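Local coordinates for protein cortical-lytic enzyme (Bacillus cereus, PDB 4S3J) that acts as an N-acetylglucosaminidase that breaks down cortex peptidoglycan during spore germination, cleaving only partially degraded spore peptidoglycan, at residues Asn32-Ala37 with Gln44-Asn49; Val8-Ser13 with Leu40-Ala45. All coordinates share one frame; numbering follows the deposited sequence.

Overall arrangement
Both contacts lie in the first LysM domain, a strand-helix-helix-strand unit in which strand 3-7 pairs antiparallel with strand 45-49 and helices 14-21 and 25-31 come between. Along the chain 8-13 comes first, then 32-37, and 40-45 runs on into 44-49, so both contacts end on the same stretch and share Gln44 and Ala45. Interaction 1 ties the end of helix 25-31 to the closing strand; interaction 2 joins two loops. Their centres are about 10 Å apart. Leu46 of interaction 1 joins the two: its CD1 packs 3.6 Å from Val8 CG2 and also meets Leu40 CD1. Asn32 and Ile47 also meet helix 415-424 in the glycosidase part of the chain.

Interaction 1: Asn32-Ala37 with Gln44-Asn49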
loop_
_atom_site.group_PDB
_atom_site.type_symbol
_atom_site.label_atom_id
_atom_site.label_comp_id
_atom_site.label_asym_id
_atom_site.label_seq_id
_atom_site.Cartn_x
_atom_site.Cartn_y
_atom_site.Cartn_z
ATOM N N ASN A 32 -0.032 13.658 13.108
ATOM C CA ASN A 32 0.231 13.933 11.708
ATOM C C ASN A 32 1.715 14.043 11.372
ATOM O O ASN A 32 2.065 14.446 10.252
ATOM C CB ASN A 32 -0.504 15.210 11.318
ATOM C CG ASN A 32 -2.002 15.022 11.345
ATOM O OD1 ASN A 32 -2.581 14.476 10.421
ATOM N ND2 ASN A 32 -2.637 15.469 12.424
ATOM N N GLY A 33 2.563 13.728 12.349
ATOM C CA GLY A 33 4.003 13.745 12.138
ATOM C C GLY A 33 4.493 15.096 11.668
ATOM O O GLY A 33 5.355 15.196 10.796
ATOM N N LEU A 34 3.929 16.156 12.232
ATOM C CA LEU A 34 4.320 17.477 11.824
ATOM C C LEU A 34 5.583 17.945 12.518
ATOM O O LEU A 34 5.890 17.533 13.632
ATOM C CB LEU A 34 3.216 18.488 12.135
ATOM C CG LEU A 34 1.835 18.164 11.571
ATOM C CD1 LEU A 34 0.821 19.219 12.035
ATOM C CD2 LEU A 34 1.873 18.123 10.068
ATOM N N ASN A 35 6.267 18.873 11.861
ATOM C CA ASN A 35 7.253 19.708 12.534
ATOM C C ASN A 35 6.478 20.871 13.111
ATOM O O ASN A 35 5.879 21.619 12.357
ATOM C CB ASN A 35 8.321 20.181 11.556
ATOM C CG ASN A 35 9.346 21.109 12.194
ATOM O OD1 ASN A 35 9.096 21.758 13.215
ATOM N ND2 ASN A 35 10.517 21.171 11.587
ATOM N N PRO A 36 6.462 21.015 14.451
ATOM C CA PRO A 36 5.549 21.980 15.064
ATOM C C PRO A 36 5.836 23.412 14.675
ATOM O O PRO A 36 4.967 24.280 14.837
ATOM C CB PRO A 36 5.776 21.767 16.579
ATOM C CG PRO A 36 7.113 21.149 16.695
ATOM C CD PRO A 36 7.260 20.296 15.463
ATOM N N ALA A 37 7.032 23.657 14.170
ATOM C CA ALA A 37 7.406 25.008 13.770
ATOM C C ALA A 37 6.897 25.392 12.379
ATOM O O ALA A 37 6.887 26.569 12.047
ATOM C CB ALA A 37 8.920 25.159 13.827
ATOM N N GLN A 44 -3.913 20.376 2.567
ATOM C CA GLN A 44 -3.285 19.297 3.331
ATOM C C GLN A 44 -4.363 18.551 4.109
ATOM O O GLN A 44 -5.306 19.146 4.630
ATOM C CB GLN A 44 -2.215 19.893 4.280
ATOM C CG GLN A 44 -1.481 18.968 5.145
ATOM C CD GLN A 44 -0.429 19.653 6.004
ATOM O OE1 GLN A 44 -0.241 20.891 6.017
ATOM N NE2 GLN A 44 0.296 18.838 6.707
ATOM N N ALA A 45 -4.250 17.225 4.160
ATOM C CA ALA A 45 -5.199 16.410 4.906
ATOM C C ALA A 45 -4.622 15.979 6.237
ATOM O O ALA A 45 -3.588 15.293 6.277
ATOM C CB ALA A 45 -5.570 15.162 4.097
ATOM N N LEU A 46 -5.308 16.347 7.318
ATOM C CA LEU A 46 -4.875 16.029 8.665
ATOM C C LEU A 46 -5.875 15.069 9.293
ATOM O O LEU A 46 -7.063 15.051 8.906
ATOM C CB LEU A 46 -4.779 17.270 9.554
ATOM C CG LEU A 46 -3.810 18.356 9.077
ATOM C CD1 LEU A 46 -3.944 19.573 9.977
ATOM C CD2 LEU A 46 -2.382 17.870 9.004
ATOM N N ILE A 47 -5.415 14.293 10.271
ATOM C CA ILE A 47 -6.354 13.607 11.136
ATOM C C ILE A 47 -6.447 14.402 12.457
ATOM O O ILE A 47 -5.427 14.901 13.006
ATOM C CB ILE A 47 -5.961 12.120 11.327
ATOM C CG1 ILE A 47 -4.528 11.945 11.813
ATOM C CG2 ILE A 47 -6.140 11.390 9.996
ATOM C CD1 ILE A 47 -4.198 10.481 12.159
ATOM N N VAL A 48 -7.692 14.585 12.916
ATOM C CA VAL A 48 -8.023 15.402 14.093
ATOM C C VAL A 48 -9.078 14.715 14.952
ATOM O O VAL A 48 -9.998 14.099 14.429
ATOM C CB VAL A 48 -8.563 16.793 13.679
ATOM C CG1 VAL A 48 -9.002 17.627 14.904
ATOM C CG2 VAL A 48 -7.527 17.555 12.866
ATOM N N ASN A 49 -8.932 14.831 16.266
ATOM C CA ASN A 49 -9.978 14.414 17.221
ATOM C C ASN A 49 -11.096 15.414 17.270
ATOM O O ASN A 49 -10.899 16.534 17.752
ATOM C CB ASN A 49 -9.368 14.254 18.607
ATOM C CG ASN A 49 -10.296 13.561 19.573
ATOM O OD1 ASN A 49 -11.492 13.800 19.567
ATOM N ND2 ASN A 49 -9.743 12.698 20.413
#
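In the βααβ fold of the first LysM domain, the end of helix 25-31 is tied to strand 45-49 by one carboxamide. Asn32 precedes Gly33, the C-prime residue of a Schellman motif, and its CG stands anti to its own carbonyl carbon (chi1 -67°), which aims the amide at the strand. There it meets both backbone polar atoms of Ile47: Ile47 N gives its hydrogen to Asn32 OD1 at 2.8 Å, using an in-plane lone pair of the carbonyl, and Asn32 ND2 donates to Ile47 O at 2.9 Å. Both bonds are nearly straight; the carboxamide thus pairs with Ile47 N and O together, while Leu46 and Val48 bond to Val6 and Gln4 of strand 3-7, and Gln44 to Val8 just beyond it. Ile28 O also receives from ND2, and Gln416 NE2 of helix 415-424 gives to OD1, so each end of this buried amide is gripped twice and its rotation is fixed. The side chains of Leu46 and Asn32 cross at about a right angle, with Leu46 CD2 3.7 Å from Asn32 CG. Ile47 holds CG1 in the crowded position between its N and carbonyl carbon (chi1 54°), bringing CG1 to 3.5 Å from Asn32 OD1. Farther along, Leu34 and Gln44 meet tip to tip; with Gln44 OE1 engaged by Val41 N, it is NE2 that lies 3.8 Å from Leu34 CD2.

Interaction 2: Val8-Ser13 with Leu40-Ala45; sequences VRSGDS and LVVGQA
Two type II beta turns of like design meet where the first LysM domain brings together the loop after strand 3-7 and the loop before strand 45-49; in LysM domains generally these loops border the glycan-binding groove, a role consistent with, though not established by, the geometry here. Turn Arg9-Asp12 has Gly11 at its third position and turn Val41-Gln44 has Gly43, both with positive phi. In each, the fourth side chain folds back to take the N-H of the first residue. Arg9 N reaches Asp12 OD2 at 2.8 Å from above the carboxylate plane, whereas Val41 N meets Gln44 OE1 at 3.0 Å within the carbonyl plane and almost perfectly straight (179°). Val8 joins the turns. Its N donates to Gln44 O at 2.9 Å, almost head-on to the carbonyl, and its O accepts from Gly43 N, which stands above that carbonyl plane. With CG1 anti to its backbone N (chi1 171°), Val8 straddles the second turn: CG1 presses on Val41 O at 3.3 Å while CG2 lies alongside Gln44 O. CG1 also packs on Leu40 CB, and beyond it Leu40 lays CD1 against the backbone of Ser13, the N-cap of helix 14-21, at 3.6 Å from Ser13 C. At the first turn, Val42 sets CG2 3.8 Å from Ser10 N. Two waters link Asp12 O to the backbone of Leu40, both donating to Asp12 O; one accepts from Leu40 N, and the other gives its second hydrogen to Leu40 O over a longer 3.3 Å.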
loop_
_atom_site.group_PDB
_atom_site.type_symbol
_atom_site.label_atom_id
_atom_site.label_comp_id
_atom_site.label_asym_id
_atom_site.label_seq_id
_atom_site.Cartn_x
_atom_site.Cartn_y
_atom_site.Cartn_z
ATOM N N VAL A 8 -7.157 21.169 5.478
ATOM C CA VAL A 8 -6.705 22.490 5.894
ATOM C C VAL A 8 -7.254 23.572 4.949
ATOM O O VAL A 8 -7.285 23.410 3.729
ATOM C CB VAL A 8 -5.161 22.533 5.931
ATOM C CG1 VAL A 8 -4.629 23.950 6.155
ATOM C CG2 VAL A 8 -4.629 21.590 7.019
ATOM N N ARG A 9 -7.765 24.633 5.556
ATOM C CA ARG A 9 -8.302 25.812 4.849
ATOM C C ARG A 9 -7.424 27.028 5.144
ATOM O O ARG A 9 -6.646 27.044 6.109
ATOM C CB ARG A 9 -9.742 26.068 5.253
ATOM C CG ARG A 9 -10.651 24.926 4.800
ATOM C CD ARG A 9 -12.130 25.105 5.132
ATOM N NE ARG A 9 -12.381 25.556 6.490
ATOM C CZ ARG A 9 -13.596 25.795 6.968
ATOM N NH1 ARG A 9 -14.660 25.626 6.194
ATOM N NH2 ARG A 9 -13.752 26.210 8.218
ATOM N N SER A 10 -7.607 28.069 4.337
ATOM C CA SER A 10 -6.841 29.309 4.478
ATOM C C SER A 10 -6.885 29.861 5.899
ATOM O O SER A 10 -7.958 30.039 6.474
ATOM C CB SER A 10 -7.407 30.378 3.538
ATOM O OG SER A 10 -7.453 29.915 2.201
ATOM N N GLY A 11 -5.713 30.120 6.465
ATOM C CA GLY A 11 -5.623 30.698 7.799
ATOM C C GLY A 11 -5.443 29.727 8.942
ATOM O O GLY A 11 -5.126 30.127 10.067
ATOM N N ASP A 12 -5.666 28.445 8.677
ATOM C CA ASP A 12 -5.553 27.418 9.723
ATOM C C ASP A 12 -4.122 27.230 10.227
ATOM O O ASP A 12 -3.154 27.260 9.452
ATOM C CB ASP A 12 -6.005 26.055 9.209
ATOM C CG ASP A 12 -7.502 25.903 9.027
ATOM O OD1 ASP A 12 -8.307 26.714 9.539
ATOM O OD2 ASP A 12 -7.888 24.893 8.368
ATOM N N SER A 13 -4.005 27.011 11.529
ATOM C CA SER A 13 -2.773 26.548 12.170
ATOM C C SER A 13 -3.101 25.376 13.092
ATOM O O SER A 13 -4.272 25.089 13.342
ATOM C CB SER A 13 -2.125 27.680 12.954
ATOM O OG SER A 13 -2.950 28.087 14.045
ATOM N N LEU A 40 0.934 25.148 8.124
ATOM C CA LEU A 40 0.070 24.218 7.411
ATOM C C LEU A 40 -0.127 24.681 5.970
ATOM O O LEU A 40 -0.119 25.883 5.670
ATOM C CB LEU A 40 -1.285 24.072 8.108
ATOM C CG LEU A 40 -1.272 23.536 9.546
ATOM C CD1 LEU A 40 -2.678 23.446 10.106
ATOM C CD2 LEU A 40 -0.583 22.168 9.636
ATOM N N VAL A 41 -0.331 23.711 5.086
ATOM C CA VAL A 41 -0.581 23.959 3.681
ATOM C C VAL A 41 -2.062 23.815 3.366
ATOM O O VAL A 41 -2.675 22.821 3.727
ATOM C CB VAL A 41 0.257 22.975 2.806
ATOM C CG1 VAL A 41 -0.055 23.162 1.315
ATOM C CG2 VAL A 41 1.712 23.169 3.063
ATOM N N VAL A 42 -2.660 24.815 2.718
ATOM C CA VAL A 42 -4.056 24.724 2.306
ATOM C C VAL A 42 -4.234 23.491 1.416
ATOM O O VAL A 42 -3.468 23.284 0.465
ATOM C CB VAL A 42 -4.518 26.010 1.566
ATOM C CG1 VAL A 42 -5.935 25.866 1.022
ATOM C CG2 VAL A 42 -4.436 27.172 2.504
ATOM N N GLY A 43 -5.215 22.652 1.736
ATOM C CA GLY A 43 -5.448 21.422 0.994
ATOM C C GLY A 43 -4.791 20.183 1.580
ATOM O O GLY A 43 -5.057 19.065 1.139
ATOM N N GLN A 44 -3.913 20.376 2.567
ATOM C CA GLN A 44 -3.285 19.297 3.331
ATOM C C GLN A 44 -4.363 18.551 4.109
ATOM O O GLN A 44 -5.306 19.146 4.630
ATOM C CB GLN A 44 -2.215 19.893 4.280
ATOM C CG GLN A 44 -1.481 18.968 5.145
ATOM C CD GLN A 44 -0.429 19.653 6.004
ATOM O OE1 GLN A 44 -0.241 20.891 6.017
ATOM N NE2 GLN A 44 0.296 18.838 6.707
ATOM N N ALA A 45 -4.250 17.225 4.160
ATOM C CA ALA A 45 -5.199 16.410 4.906
ATOM C C ALA A 45 -4.622 15.979 6.237
ATOM O O ALA A 45 -3.588 15.293 6.277
ATOM C CB ALA A 45 -5.570 15.162 4.097
HETATM O O HOH W 1 -0.237 27.339 9.623
HETATM O O HOH W 2 -2.663 27.729 6.641
#